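Local coordinates for protein probable ribosomal RNA small subunit methyltransferase (Thermus thermophilus, PDB 3DMH) that methylates the exocyclic N2 of a guanine in 16S ribosomal RNA, using S-adenosylmethionine as the methyl donor, at residues D36-T41 and L104-L109; G59-E64 and S85-R90; A120-A125 and F149-A154. One frame throughout, in Å; residues are numbered along the deposited sequence.

Interaction 1: D36-T41 and L104-L109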
ATOM      1  N   ASP A  36      14.197  -3.292  12.325  1.00 22.72           N
ATOM      2  CA  ASP A  36      14.841  -3.671  13.593  1.00 22.38           C
ATOM      3  C   ASP A  36      16.305  -3.240  13.633  1.00 21.80           C
ATOM      4  O   ASP A  36      16.793  -2.781  14.653  1.00 22.39           O
ATOM      5  CB  ASP A  36      14.754  -5.185  13.852  1.00 22.11           C
ATOM      6  CG  ASP A  36      13.372  -5.620  14.303  1.00 24.85           C
ATOM      7  OD1 ASP A  36      12.544  -4.730  14.596  1.00 25.09           O
ATOM      8  OD2 ASP A  36      13.108  -6.840  14.342  1.00 26.21           O
ATOM      9  N   LEU A  37      16.987  -3.378  12.506  1.00 21.91           N
ATOM     10  CA  LEU A  37      18.402  -3.006  12.463  1.00 21.87           C
ATOM     11  C   LEU A  37      18.529  -1.484  12.549  1.00 22.27           C
ATOM     12  O   LEU A  37      19.425  -0.971  13.223  1.00 22.72           O
ATOM     13  CB  LEU A  37      19.085  -3.557  11.220  1.00 21.43           C
ATOM     14  CG  LEU A  37      20.622  -3.602  11.270  1.00 20.85           C
ATOM     15  CD1 LEU A  37      21.104  -4.510  12.403  1.00 21.85           C
ATOM     16  CD2 LEU A  37      21.132  -4.091   9.938  1.00 21.70           C
ATOM     17  N   LEU A  38      17.630  -0.759  11.881  1.00 21.97           N
ATOM     18  CA  LEU A  38      17.590   0.697  12.071  1.00 22.12           C
ATOM     19  C   LEU A  38      17.430   1.107  13.528  1.00 22.06           C
ATOM     20  O   LEU A  38      18.127   2.005  14.008  1.00 21.81           O
ATOM     21  CB  LEU A  38      16.428   1.310  11.288  1.00 22.35           C
ATOM     22  CG  LEU A  38      16.664   1.718   9.853  1.00 22.91           C
ATOM     23  CD1 LEU A  38      15.329   2.172   9.288  1.00 23.01           C
ATOM     24  CD2 LEU A  38      17.719   2.853   9.756  1.00 21.10           C
ATOM     25  N   GLN A  39      16.481   0.487  14.230  1.00 22.37           N
ATOM     26  CA  GLN A  39      16.178   0.900  15.592  1.00 23.46           C
ATOM     27  C   GLN A  39      17.409   0.709  16.491  1.00 23.83           C
ATOM     28  O   GLN A  39      17.634   1.486  17.422  1.00 24.12           O
ATOM     29  CB  GLN A  39      14.951   0.146  16.134  1.00 23.36           C
ATOM     30  CG  GLN A  39      14.467   0.607  17.514  1.00 25.32           C
ATOM     31  CD  GLN A  39      15.244  -0.003  18.695  1.00 28.16           C
ATOM     32  OE1 GLN A  39      15.249   0.554  19.795  1.00 30.50           O
ATOM     33  NE2 GLN A  39      15.908  -1.134  18.466  1.00 26.25           N
ATOM     34  N   LYS A  40      18.204  -0.323  16.202  1.00 24.21           N
ATOM     35  CA  LYS A  40      19.457  -0.561  16.936  1.00 24.24           C
ATOM     36  C   LYS A  40      20.590   0.394  16.584  1.00 24.37           C
ATOM     37  O   LYS A  40      21.602   0.420  17.284  1.00 24.37           O
ATOM     38  CB  LYS A  40      19.943  -2.003  16.731  1.00 24.63           C
ATOM     39  CG  LYS A  40      19.029  -3.022  17.342  1.00 26.75           C
ATOM     40  CD  LYS A  40      19.496  -4.413  17.029  1.00 29.60           C
ATOM     41  CE  LYS A  40      18.670  -5.430  17.792  1.00 31.66           C
ATOM     42  NZ  LYS A  40      19.379  -6.743  17.831  1.00 35.96           N
ATOM     43  N   THR A  41      20.416   1.177  15.519  1.00 23.29           N
ATOM     44  CA  THR A  41      21.523   1.932  14.904  1.00 22.92           C
ATOM     45  C   THR A  41      21.353   3.449  14.972  1.00 22.71           C
ATOM     46  O   THR A  41      22.330   4.181  15.214  1.00 23.00           O
ATOM     47  CB  THR A  41      21.744   1.496  13.432  1.00 23.21           C
ATOM     48  OG1 THR A  41      21.919   0.075  13.375  1.00 22.96           O
ATOM     49  CG2 THR A  41      22.977   2.167  12.814  1.00 22.69           C
ATOM     50  N   LEU A 104      18.429  15.305   9.403  1.00 17.74           N
ATOM     51  CA  LEU A 104      18.579  13.860   9.369  1.00 18.05           C
ATOM     52  C   LEU A 104      17.386  13.229   8.695  1.00 18.06           C
ATOM     53  O   LEU A 104      16.257  13.623   8.976  1.00 18.67           O
ATOM     54  CB  LEU A 104      18.678  13.330  10.810  1.00 17.76           C
ATOM     55  CG  LEU A 104      18.990  11.847  11.004  1.00 18.01           C
ATOM     56  CD1 LEU A 104      20.377  11.485  10.513  1.00 20.21           C
ATOM     57  CD2 LEU A 104      18.856  11.466  12.485  1.00 18.82           C
ATOM     58  N   VAL A 105      17.643  12.260   7.819  1.00 17.07           N
ATOM     59  CA  VAL A 105      16.553  11.476   7.211  1.00 17.42           C
ATOM     60  C   VAL A 105      16.773  10.004   7.531  1.00 17.07           C
ATOM     61  O   VAL A 105      17.907   9.520   7.543  1.00 17.48           O
ATOM     62  CB  VAL A 105      16.460  11.728   5.675  1.00 17.74           C
ATOM     63  CG1 VAL A 105      15.449  10.784   5.007  1.00 18.75           C
ATOM     64  CG2 VAL A 105      16.077  13.158   5.406  1.00 18.28           C
ATOM     65  N   VAL A 106      15.670   9.300   7.796  1.00 17.66           N
ATOM     66  CA  VAL A 106      15.697   7.856   7.994  1.00 18.58           C
ATOM     67  C   VAL A 106      14.896   7.204   6.870  1.00 18.88           C
ATOM     68  O   VAL A 106      13.745   7.574   6.630  1.00 18.70           O
ATOM     69  CB  VAL A 106      15.119   7.470   9.370  1.00 18.90           C
ATOM     70  CG1 VAL A 106      15.074   5.946   9.504  1.00 19.41           C
ATOM     71  CG2 VAL A 106      16.006   8.078  10.498  1.00 18.40           C
ATOM     72  N   LEU A 107      15.509   6.257   6.158  1.00 18.27           N
ATOM     73  CA  LEU A 107      14.804   5.573   5.066  1.00 18.36           C
ATOM     74  C   LEU A 107      15.118   4.083   5.078  1.00 18.56           C
ATOM     75  O   LEU A 107      16.228   3.650   4.697  1.00 19.51           O
ATOM     76  CB  LEU A 107      15.160   6.193   3.702  1.00 18.74           C
ATOM     77  CG  LEU A 107      14.624   5.501   2.449  1.00 18.81           C
ATOM     78  CD1 LEU A 107      13.095   5.547   2.440  1.00 18.60           C
ATOM     79  CD2 LEU A 107      15.164   6.201   1.241  1.00 20.47           C
ATOM     80  N   ALA A 108      14.157   3.302   5.580  1.00 18.38           N
ATOM     81  CA  ALA A 108      14.127   1.873   5.297  1.00 18.65           C
ATOM     82  C   ALA A 108      13.730   1.735   3.820  1.00 18.88           C
ATOM     83  O   ALA A 108      12.663   2.202   3.410  1.00 20.15           O
ATOM     84  CB  ALA A 108      13.109   1.169   6.208  1.00 20.11           C
ATOM     85  N   LEU A 109      14.603   1.144   3.017  1.00 19.17           N
ATOM     86  CA  LEU A 109      14.345   1.027   1.581  1.00 19.01           C
ATOM     87  C   LEU A 109      13.043   0.295   1.286  1.00 19.46           C
ATOM     88  O   LEU A 109      12.875  -0.857   1.701  1.00 19.28           O
ATOM     89  CB  LEU A 109      15.487   0.282   0.907  1.00 19.45           C
ATOM     90  CG  LEU A 109      16.719   1.166   0.779  1.00 18.87           C
ATOM     91  CD1 LEU A 109      17.989   0.297   0.629  1.00 20.25           C
ATOM     92  CD2 LEU A 109      16.562   2.093  -0.395  1.00 20.64           C
TER
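Leu38 drops one branch of its side chain onto strand 102-108, between Val106 and Ala108. Its CD1 does most of the touching, lying 3.8 Å from Val106 CG1 and 3.9 Å from Ala108 CB, so that a single methyl bridges two residues of the same strand face. The other branch gives a looser second touch, Leu38 CD2 standing 4.1 Å from Val106 CG1. Leu38 carries CD1 at the end of an extended chain (chi2 175°), and this reach brings it to the strand although the nearest alpha carbons, those of Leu38 and Ala108, are 7.7 Å apart. The side chains of Leu38 and Val106 run past each other in opposite directions, and it is the CG1 branch of Val106, anti to its own nitrogen (chi1 176°), that meets the leucine. All three residues are buried, and Leu38 also packs on Ala138 of the neighbouring strand 133-140. One turn along, Thr41 OG1 bonds back to Leu37 O at 2.7 Å, a hydroxyl-to-carbonyl bond four residues back along the chain, while Leu37 itself leans on Arg163 and Glu165 of strand 159-165. Strand 102-108 is held from both flanks by backbone bonds, Leu104 and Val106 pairing with Leu50, and Val105 with Tyr136. Helix 33-41 packs on a face of the sheet against its central strand 102-108; the strand order 3-2-1-4-5-7-6 is characteristic of the Rossmann-like fold of class I methyltransferases.

Interaction 2: G59-E64 and S85-R90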
ATOM      1  N   GLY A  59      11.699   1.883  13.512  1.00 19.61           N
ATOM      2  CA  GLY A  59      13.049   2.177  13.012  1.00 19.73           C
ATOM      3  C   GLY A  59      13.634   3.509  13.462  1.00 19.48           C
ATOM      4  O   GLY A  59      14.839   3.585  13.769  1.00 21.05           O
ATOM      5  N   SER A  60      12.809   4.555  13.515  1.00 19.62           N
ATOM      6  CA  SER A  60      13.306   5.870  13.893  1.00 19.78           C
ATOM      7  C   SER A  60      12.887   6.238  15.312  1.00 19.93           C
ATOM      8  O   SER A  60      13.154   7.344  15.761  1.00 19.91           O
ATOM      9  CB  SER A  60      12.818   6.948  12.911  1.00 20.22           C
ATOM     10  OG  SER A  60      11.401   6.965  12.830  1.00 19.70           O
ATOM     11  N   LEU A  61      12.275   5.286  16.031  1.00 19.58           N
ATOM     12  CA  LEU A  61      11.775   5.598  17.391  1.00 20.21           C
ATOM     13  C   LEU A  61      12.836   6.135  18.362  1.00 19.80           C
ATOM     14  O   LEU A  61      12.511   6.973  19.209  1.00 20.14           O
ATOM     15  CB  LEU A  61      11.036   4.417  18.011  1.00 20.52           C
ATOM     16  CG  LEU A  61      10.128   4.742  19.209  1.00 21.77           C
ATOM     17  CD1 LEU A  61       9.020   5.726  18.839  1.00 23.60           C
ATOM     18  CD2 LEU A  61       9.506   3.453  19.703  1.00 23.88           C
ATOM     19  N   PRO A  62      14.092   5.661  18.257  1.00 20.41           N
ATOM     20  CA  PRO A  62      15.115   6.209  19.176  1.00 21.03           C
ATOM     21  C   PRO A  62      15.298   7.723  19.100  1.00 21.14           C
ATOM     22  O   PRO A  62      15.815   8.326  20.051  1.00 22.32           O
ATOM     23  CB  PRO A  62      16.401   5.472  18.758  1.00 21.88           C
ATOM     24  CG  PRO A  62      15.895   4.157  18.225  1.00 21.50           C
ATOM     25  CD  PRO A  62      14.640   4.552  17.446  1.00 20.68           C
ATOM     26  N   LEU A  63      14.891   8.343  17.981  1.00 21.10           N
ATOM     27  CA  LEU A  63      15.030   9.792  17.801  1.00 21.49           C
ATOM     28  C   LEU A  63      13.927  10.587  18.506  1.00 22.05           C
ATOM     29  O   LEU A  63      14.085  11.773  18.761  1.00 22.84           O
ATOM     30  CB  LEU A  63      15.030  10.146  16.303  1.00 21.29           C
ATOM     31  CG  LEU A  63      16.037   9.378  15.438  1.00 21.58           C
ATOM     32  CD1 LEU A  63      15.889   9.784  13.969  1.00 23.25           C
ATOM     33  CD2 LEU A  63      17.505   9.591  15.890  1.00 21.65           C
ATOM     34  N   GLU A  64      12.814   9.909  18.820  1.00 22.52           N
ATOM     35  CA  GLU A  64      11.655  10.581  19.411  1.00 23.75           C
ATOM     36  C   GLU A  64      12.023  11.121  20.795  1.00 24.59           C
ATOM     37  O   GLU A  64      12.638  10.438  21.605  1.00 26.07           O
ATOM     38  CB  GLU A  64      10.445   9.614  19.442  1.00 23.29           C
ATOM     39  CG  GLU A  64       9.104  10.226  19.937  1.00 23.79           C
ATOM     40  CD  GLU A  64       8.427  11.193  18.961  1.00 24.29           C
ATOM     41  OE1 GLU A  64       8.854  11.356  17.777  1.00 23.42           O
ATOM     42  OE2 GLU A  64       7.423  11.808  19.392  1.00 25.39           O
ATOM     43  N   SER A  85       0.118   5.839  18.687  1.00 17.48           N
ATOM     44  CA  SER A  85       1.359   5.893  19.448  1.00 17.14           C
ATOM     45  C   SER A  85       1.808   7.314  19.835  1.00 17.35           C
ATOM     46  O   SER A  85       2.846   7.464  20.486  1.00 17.84           O
ATOM     47  CB  SER A  85       2.469   5.234  18.637  1.00 18.13           C
ATOM     48  OG  SER A  85       2.203   3.854  18.405  1.00 17.81           O
ATOM     49  N   GLY A  86       1.048   8.317  19.387  1.00 18.05           N
ATOM     50  CA  GLY A  86       1.382   9.728  19.637  1.00 18.50           C
ATOM     51  C   GLY A  86       2.581  10.207  18.840  1.00 19.27           C
ATOM     52  O   GLY A  86       3.270  11.158  19.270  1.00 20.31           O
ATOM     53  N   LEU A  87       2.820   9.591  17.683  1.00 19.59           N
ATOM     54  CA  LEU A  87       3.993   9.930  16.859  1.00 19.06           C
ATOM     55  C   LEU A  87       3.521  10.777  15.698  1.00 19.00           C
ATOM     56  O   LEU A  87       2.658  10.333  14.956  1.00 20.39           O
ATOM     57  CB  LEU A  87       4.679   8.651  16.351  1.00 19.64           C
ATOM     58  CG  LEU A  87       5.222   7.686  17.415  1.00 18.61           C
ATOM     59  CD1 LEU A  87       5.747   6.415  16.787  1.00 20.20           C
ATOM     60  CD2 LEU A  87       6.312   8.364  18.251  1.00 18.75           C
ATOM     61  N   GLN A  88       4.077  11.986  15.561  1.00 18.94           N
ATOM     62  CA  GLN A  88       3.702  12.893  14.465  1.00 19.56           C
ATOM     63  C   GLN A  88       3.910  12.142  13.163  1.00 18.46           C
ATOM     64  O   GLN A  88       4.965  11.543  12.950  1.00 19.31           O
ATOM     65  CB  GLN A  88       4.581  14.138  14.507  1.00 20.46           C
ATOM     66  CG  GLN A  88       4.140  15.205  13.511  1.00 25.17           C
ATOM     67  CD  GLN A  88       5.006  16.424  13.557  1.00 31.28           C
ATOM     68  OE1 GLN A  88       5.822  16.644  12.664  1.00 36.24           O
ATOM     69  NE2 GLN A  88       4.843  17.234  14.599  1.00 32.96           N
ATOM     70  N   ALA A  89       2.903  12.200  12.297  1.00 18.74           N
ATOM     71  CA  ALA A  89       2.980  11.513  11.028  1.00 18.27           C
ATOM     72  C   ALA A  89       1.990  12.150  10.100  1.00 19.85           C
ATOM     73  O   ALA A  89       0.905  12.571  10.522  1.00 20.10           O
ATOM     74  CB  ALA A  89       2.687  10.044  11.188  1.00 19.74           C
ATOM     75  N   ARG A  90       2.367  12.238   8.834  1.00 17.81           N
ATOM     76  CA  ARG A  90       1.455  12.779   7.828  1.00 18.28           C
ATOM     77  C   ARG A  90       1.166  11.751   6.774  1.00 18.09           C
ATOM     78  O   ARG A  90       2.041  10.979   6.406  1.00 17.87           O
ATOM     79  CB  ARG A  90       2.091  13.975   7.110  1.00 19.18           C
ATOM     80  CG  ARG A  90       2.662  15.044   8.013  1.00 20.04           C
ATOM     81  CD  ARG A  90       1.651  15.591   8.963  1.00 23.09           C
ATOM     82  NE  ARG A  90       2.252  16.651   9.779  1.00 26.23           N
ATOM     83  CZ  ARG A  90       1.606  17.357  10.699  1.00 27.23           C
ATOM     84  NH1 ARG A  90       0.340  17.107  10.987  1.00 29.42           N
ATOM     85  NH2 ARG A  90       2.250  18.302  11.372  1.00 31.16           N
TER
HETATM   86  O   HOH W   1       5.925  12.992  17.403  1.00 25.62           O
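The carboxylate of Glu64 is laid flat against a methyl of Leu87: Leu87 CD2 sits over one face of the group, 3.6 Å from Glu64 CD, with the two oxygens only slightly farther away. The oxygens themselves turn to polar partners. Glu64 OE2 accepts a hydrogen bond from a water at 2.8 Å, and that water in turn accepts from Gln88 N at 2.8 Å, which makes a one-water bridge to the opposite backbone. Glu64 OE1 forms a salt bridge with Arg71 NH2, and NH1 of the same arginine reaches Gln88 O. A second flat group, the guanidinium of Arg90, carries Gln88 CG on one of its faces, off centre. The segment 85-90 belongs to a beta-alpha-beta crossover of the Rossmann-like sheet: helix 76-84 ends in a Schellman motif at Gly86, whose positive phi (72°) turns the chain toward the edge strand 90-91, which runs parallel to strand 68-73. Leu87, just past that turn, points toward segment 59-64 and also meets Leu61, whose CD1 lies 3.8 Å from Leu87 CD2, the two side chains crossing at about a right angle. A leucine in place of Glu64 would probably leave Arg71 NH2 without this anionic mate and the bridging water without its acceptor. The bend at chi2 of Glu64 (72°) carries the carboxylate over Leu87, while Leu21 of strand 19-23 packs on both Leu61 and Leu87.

Interaction 3: A120-A125 and F149-A154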
ATOM      1  N   ALA A 120      12.636   7.508  -6.333  1.00 18.69           N
ATOM      2  CA  ALA A 120      11.912   8.717  -5.961  1.00 19.21           C
ATOM      3  C   ALA A 120      12.126   9.005  -4.479  1.00 18.63           C
ATOM      4  O   ALA A 120      12.277  10.162  -4.078  1.00 19.45           O
ATOM      5  CB  ALA A 120      10.423   8.553  -6.250  1.00 18.42           C
ATOM      6  N   SER A 121      12.140   7.942  -3.676  1.00 19.44           N
ATOM      7  CA  SER A 121      12.392   8.058  -2.229  1.00 19.44           C
ATOM      8  C   SER A 121      13.809   8.532  -1.914  1.00 19.55           C
ATOM      9  O   SER A 121      14.009   9.367  -1.019  1.00 18.76           O
ATOM     10  CB  SER A 121      12.109   6.737  -1.510  1.00 20.11           C
ATOM     11  OG  SER A 121      10.714   6.430  -1.582  1.00 20.34           O
ATOM     12  N   LEU A 122      14.782   8.008  -2.664  1.00 19.71           N
ATOM     13  CA  LEU A 122      16.181   8.427  -2.514  1.00 19.51           C
ATOM     14  C   LEU A 122      16.355   9.901  -2.852  1.00 19.97           C
ATOM     15  O   LEU A 122      17.015  10.635  -2.117  1.00 19.49           O
ATOM     16  CB  LEU A 122      17.100   7.569  -3.391  1.00 20.43           C
ATOM     17  CG  LEU A 122      17.295   6.120  -2.917  1.00 19.83           C
ATOM     18  CD1 LEU A 122      18.081   5.306  -3.946  1.00 22.52           C
ATOM     19  CD2 LEU A 122      17.970   6.075  -1.545  1.00 21.61           C
ATOM     20  N   VAL A 123      15.767  10.334  -3.968  1.00 19.48           N
ATOM     21  CA  VAL A 123      15.849  11.751  -4.343  1.00 19.54           C
ATOM     22  C   VAL A 123      15.109  12.646  -3.343  1.00 19.45           C
ATOM     23  O   VAL A 123      15.602  13.718  -2.984  1.00 19.05           O
ATOM     24  CB  VAL A 123      15.341  12.001  -5.772  1.00 20.04           C
ATOM     25  CG1 VAL A 123      15.494  13.468  -6.128  1.00 21.11           C
ATOM     26  CG2 VAL A 123      16.119  11.142  -6.758  1.00 19.97           C
ATOM     27  N   ALA A 124      13.934  12.206  -2.877  1.00 18.50           N
ATOM     28  CA  ALA A 124      13.217  12.960  -1.854  1.00 18.52           C
ATOM     29  C   ALA A 124      14.102  13.148  -0.621  1.00 18.85           C
ATOM     30  O   ALA A 124      14.110  14.225  -0.010  1.00 18.96           O
ATOM     31  CB  ALA A 124      11.932  12.240  -1.464  1.00 18.71           C
ATOM     32  N   ALA A 125      14.816  12.089  -0.237  1.00 18.65           N
ATOM     33  CA  ALA A 125      15.708  12.149   0.932  1.00 19.03           C
ATOM     34  C   ALA A 125      16.805  13.186   0.720  1.00 18.71           C
ATOM     35  O   ALA A 125      17.058  14.020   1.582  1.00 19.59           O
ATOM     36  CB  ALA A 125      16.315  10.791   1.230  1.00 19.01           C
ATOM     37  N   PHE A 149      22.259   1.700  -2.248  1.00 20.26           N
ATOM     38  CA  PHE A 149      23.317   2.365  -1.476  1.00 20.97           C
ATOM     39  C   PHE A 149      24.324   3.047  -2.404  1.00 20.92           C
ATOM     40  O   PHE A 149      24.773   4.159  -2.127  1.00 21.63           O
ATOM     41  CB  PHE A 149      24.012   1.349  -0.563  1.00 21.03           C
ATOM     42  CG  PHE A 149      25.123   1.924   0.286  1.00 20.93           C
ATOM     43  CD1 PHE A 149      25.059   3.226   0.788  1.00 21.64           C
ATOM     44  CD2 PHE A 149      26.225   1.136   0.605  1.00 22.46           C
ATOM     45  CE1 PHE A 149      26.088   3.746   1.576  1.00 22.06           C
ATOM     46  CE2 PHE A 149      27.261   1.638   1.404  1.00 22.45           C
ATOM     47  CZ  PHE A 149      27.193   2.949   1.889  1.00 22.18           C
ATOM     48  N   LYS A 150      24.667   2.388  -3.510  1.00 21.29           N
ATOM     49  CA  LYS A 150      25.541   2.989  -4.526  1.00 21.55           C
ATOM     50  C   LYS A 150      24.912   4.261  -5.111  1.00 21.29           C
ATOM     51  O   LYS A 150      25.599   5.275  -5.293  1.00 22.18           O
ATOM     52  CB  LYS A 150      25.846   1.973  -5.630  1.00 21.72           C
ATOM     53  CG  LYS A 150      26.840   2.464  -6.678  1.00 23.21           C
ATOM     54  CD  LYS A 150      27.312   1.331  -7.570  1.00 26.33           C
ATOM     55  CE  LYS A 150      28.326   1.836  -8.577  1.00 27.77           C
ATOM     56  NZ  LYS A 150      29.131   0.731  -9.160  1.00 28.74           N
ATOM     57  N   GLU A 151      23.603   4.203  -5.379  1.00 21.34           N
ATOM     58  CA  GLU A 151      22.869   5.359  -5.886  1.00 21.70           C
ATOM     59  C   GLU A 151      22.788   6.483  -4.840  1.00 21.39           C
ATOM     60  O   GLU A 151      22.970   7.662  -5.173  1.00 21.08           O
ATOM     61  CB  GLU A 151      21.484   4.939  -6.410  1.00 22.22           C
ATOM     62  CG  GLU A 151      20.581   6.076  -6.951  1.00 24.47           C
ATOM     63  CD  GLU A 151      21.176   6.857  -8.133  1.00 27.08           C
ATOM     64  OE1 GLU A 151      22.136   6.384  -8.785  1.00 30.03           O
ATOM     65  OE2 GLU A 151      20.673   7.968  -8.411  1.00 28.51           O
ATOM     66  N   ALA A 152      22.519   6.120  -3.586  1.00 21.18           N
ATOM     67  CA  ALA A 152      22.506   7.102  -2.500  1.00 21.03           C
ATOM     68  C   ALA A 152      23.850   7.820  -2.383  1.00 21.41           C
ATOM     69  O   ALA A 152      23.892   9.039  -2.237  1.00 21.52           O
ATOM     70  CB  ALA A 152      22.125   6.445  -1.170  1.00 21.03           C
ATOM     71  N   ARG A 153      24.938   7.061  -2.474  1.00 21.73           N
ATOM     72  CA  ARG A 153      26.278   7.639  -2.388  1.00 23.12           C
ATOM     73  C   ARG A 153      26.536   8.605  -3.540  1.00 22.42           C
ATOM     74  O   ARG A 153      27.136   9.660  -3.339  1.00 22.82           O
ATOM     75  CB  ARG A 153      27.359   6.551  -2.348  1.00 22.79           C
ATOM     76  CG  ARG A 153      27.561   5.928  -0.978  1.00 24.20           C
ATOM     77  CD  ARG A 153      28.604   4.822  -1.003  1.00 25.93           C
ATOM     78  NE  ARG A 153      28.235   3.741  -1.916  1.00 32.44           N
ATOM     79  CZ  ARG A 153      29.037   2.732  -2.246  1.00 33.86           C
ATOM     80  NH1 ARG A 153      30.257   2.647  -1.724  1.00 34.97           N
ATOM     81  NH2 ARG A 153      28.619   1.803  -3.096  1.00 33.86           N
ATOM     82  N   ALA A 154      26.063   8.248  -4.735  1.00 22.70           N
ATOM     83  CA  ALA A 154      26.172   9.116  -5.908  1.00 22.00           C
ATOM     84  C   ALA A 154      25.335  10.383  -5.741  1.00 22.09           C
ATOM     85  O   ALA A 154      25.741  11.470  -6.142  1.00 22.09           O
ATOM     86  CB  ALA A 154      25.762   8.368  -7.166  1.00 22.69           C
TER
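Leu122 of helix 115-128 faces helix 145-156 and touches two successive residues there, Glu151 and Ala152. Earlier on the same helix, Ala120 and Ser121 look elsewhere: Ala120 packs on Trp95 and Leu185, and Ser121 OG is satisfied by Tyr117 O in the preceding turn. At Leu122 the two branches part company. CD1 approaches the aliphatic stem of Glu151, 4.0 Å from its CG, whereas CD2 lies 4.2 Å from the CB of Ala152. The first torsion of Leu122 (chi1 -72°) sends CG toward the other helix, and chi2 (173°) sets its methyls toward Glu151 and Ala152. The alpha carbons of Leu122 and Ala152 are 6.5 Å apart, a close approach consistent with the small alanine side chain. The side chains of Leu122 and Glu151 meet at a slant, and the glutamate bends at chi2 (60°) beyond the methylene that does the touching; its OE2 is bonded to NE2 of Gln119, which sits on helix 115-128. Ala125, a turn after Leu122, rests on Leu135 of the sheet. Beneath the pair, Leu137 of strand 133-140 touches both Leu122 and Ala152, so the two helices share a seat on one sheet face. Farther out on helix 145-156, Arg153 lays NE 3.9 Å above the centre of the Phe149 ring, and the same nitrogen makes a weak bond to Phe149 O. Between segments 120-125 and 149-154 the contact is nondirectional apolar packing, joined at its border by one hydrogen bond between the same helices, with the carboxylate of Glu151 turned to Gln119.

Strand 102-108 joins interactions 1 and 3: Val106 and Ala108 serve the helix 33-41 side of the sheet, while alternate residues face helix 115-128, Leu107 CD2 lying 4.0 Å from Leu122 CD2 and Val105 CG1 3.9 Å from Ala125 CB. Interaction 2 adjoins interaction 1, with centres 12 Å apart, through Leu63, whose CD1 is 3.7 Å from Leu104 CD2. The centres of interactions 1 and 3 are 14 Å apart. Interactions 2 and 3 do not touch; nearest atoms are about 13 Å apart. All three lie around the sheet bounded by strands 90-91 and 159-165, away from the guanosine and S-adenosylmethionine sites, where Asp213 and Asn305 belong to the second sheet's region, which repeats the same strand order.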